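Local coordinates for protein sortase, SrtB family (Streptococcus pneumoniae PCS8235, PDB 4Y4Q) that probably acts as a cysteine transpeptidase of the sortase B family that takes part in building the type II pilus, a virulence factor, at residues L86-D91 with N116-E121. Numbering follows the deposited sequence.
Sequences LVQAKD and NNPKFE
Leu-86 meets the ring of Phe-120 through one methyl, CD1, which lies 3.8 Å from CZ; the two side chains run at about a right angle. A branched aliphatic residue suits this buried place, because it packs on Ile-110 and, like Phe-120, on Ile-158. Two residues on, the side chain of Gln-88 again starts toward the loop, on the same side as Leu-86. With CG anti to the backbone N (chi1 -178°) and the chain extended beyond it, the amide is carried across to the loop backbone. There Gln-88 NE2 donates to Asn-116 O at 3.1 Å in a nearly straight bond (166°); the acceptor lies in the plane of the glutamine amide, whereas the donor is tilted from the carbonyl plane of Asn-116. The same nitrogen also bonds to Asp-113 O, while Gln-88 OE1 rests 3.5 Å from Pro-118 CB. Pro-118 fits the second position of a type I turn, from Asn-117 to Phe-120, because its ring holds phi near the -73° needed there; Asn-117 OD1 accepts Lys-119 N in an Asx turn. Both hydrogens of one amide can thus be used on main-chain carbonyls, fixing its rotation and tying strand 83-88 of the sortase barrel to the loop before strand 124-129, beside the Leu-86 and Phe-120 contact.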
# COMPACT_ATOMS: atom_id res chain seq x y z
N LEU A 86 -9.68 2.67 -3.80
CA LEU A 86 -8.44 3.26 -4.27
C LEU A 86 -8.77 4.38 -5.24
O LEU A 86 -9.64 4.24 -6.10
CB LEU A 86 -7.60 2.21 -4.98
CG LEU A 86 -7.18 1.03 -4.12
CD1 LEU A 86 -6.42 0.01 -4.95
CD2 LEU A 86 -6.34 1.54 -2.97
N VAL A 87 -8.06 5.49 -5.10
CA VAL A 87 -8.30 6.68 -5.91
C VAL A 87 -6.92 7.22 -6.33
O VAL A 87 -5.90 6.84 -5.74
CB VAL A 87 -9.14 7.69 -5.09
CG1 VAL A 87 -9.00 9.10 -5.58
CG2 VAL A 87 -10.62 7.27 -5.09
N GLN A 88 -6.86 8.03 -7.39
CA GLN A 88 -5.63 8.73 -7.75
C GLN A 88 -5.95 10.16 -8.13
O GLN A 88 -6.88 10.41 -8.91
CB GLN A 88 -4.91 8.04 -8.91
CG GLN A 88 -3.58 8.71 -9.29
CD GLN A 88 -2.83 7.96 -10.37
OE1 GLN A 88 -3.39 7.66 -11.43
NE2 GLN A 88 -1.56 7.65 -10.11
N ALA A 89 -5.19 11.11 -7.60
CA ALA A 89 -5.36 12.50 -8.00
C ALA A 89 -4.19 12.95 -8.87
O ALA A 89 -3.23 12.21 -9.07
CB ALA A 89 -5.47 13.40 -6.78
N LYS A 90 -4.29 14.16 -9.40
CA LYS A 90 -3.11 14.84 -9.93
C LYS A 90 -2.54 15.65 -8.79
O LYS A 90 -3.28 16.10 -7.91
CB LYS A 90 -3.48 15.81 -11.05
CG LYS A 90 -4.20 15.22 -12.23
CD LYS A 90 -4.35 16.30 -13.30
CE LYS A 90 -5.33 15.92 -14.39
NZ LYS A 90 -5.42 16.99 -15.42
N ASP A 91 -1.22 15.88 -8.80
CA ASP A 91 -0.51 16.74 -7.82
C ASP A 91 -0.57 16.48 -6.29
O ASP A 91 -1.01 17.36 -5.54
CB ASP A 91 -0.85 18.21 -8.09
CG ASP A 91 -0.49 18.64 -9.50
OD1 ASP A 91 0.64 18.36 -9.94
OD2 ASP A 91 -1.34 19.27 -10.17
N ASN A 116 2.64 7.04 -10.31
CA ASN A 116 2.45 5.61 -10.60
C ASN A 116 1.40 5.35 -11.69
O ASN A 116 0.46 6.13 -11.86
CB ASN A 116 2.01 4.86 -9.35
CG ASN A 116 3.17 4.43 -8.47
OD1 ASN A 116 3.10 4.55 -7.25
ND2 ASN A 116 4.22 3.89 -9.08
N ASN A 117 1.57 4.24 -12.40
CA ASN A 117 0.55 3.79 -13.35
C ASN A 117 -0.69 3.30 -12.59
O ASN A 117 -0.57 2.50 -11.65
CB ASN A 117 1.12 2.67 -14.23
CG ASN A 117 0.06 2.03 -15.12
OD1 ASN A 117 -0.64 1.10 -14.70
ND2 ASN A 117 -0.05 2.52 -16.35
N PRO A 118 -1.87 3.79 -12.98
CA PRO A 118 -3.11 3.52 -12.24
C PRO A 118 -3.61 2.08 -12.39
O PRO A 118 -4.58 1.72 -11.71
CB PRO A 118 -4.11 4.50 -12.87
CG PRO A 118 -3.61 4.69 -14.27
CD PRO A 118 -2.10 4.64 -14.16
N LYS A 119 -2.98 1.29 -13.25
CA LYS A 119 -3.36 -0.11 -13.41
C LYS A 119 -2.33 -1.04 -12.78
O LYS A 119 -2.23 -2.21 -13.16
CB LYS A 119 -3.54 -0.46 -14.88
CG LYS A 119 -4.71 0.20 -15.55
CD LYS A 119 -4.66 -0.01 -17.07
CE LYS A 119 -5.93 0.48 -17.75
NZ LYS A 119 -6.36 1.80 -17.20
N PHE A 120 -1.56 -0.52 -11.82
CA PHE A 120 -0.57 -1.31 -11.08
C PHE A 120 0.42 -2.07 -11.97
O PHE A 120 0.83 -3.19 -11.64
CB PHE A 120 -1.26 -2.24 -10.09
CG PHE A 120 -1.91 -1.52 -8.95
CD1 PHE A 120 -3.15 -0.92 -9.11
CD2 PHE A 120 -1.26 -1.41 -7.73
CE1 PHE A 120 -3.74 -0.23 -8.06
CE2 PHE A 120 -1.84 -0.71 -6.68
CZ PHE A 120 -3.09 -0.12 -6.85
N GLU A 121 0.80 -1.47 -13.09
CA GLU A 121 1.79 -2.06 -13.98
C GLU A 121 3.22 -1.86 -13.49
O GLU A 121 4.13 -2.60 -13.90
CB GLU A 121 1.64 -1.48 -15.39
CG GLU A 121 0.28 -1.76 -16.01
CD GLU A 121 0.22 -1.38 -17.47
OE1 GLU A 121 1.29 -1.15 -18.08
OE2 GLU A 121 -0.91 -1.31 -18.01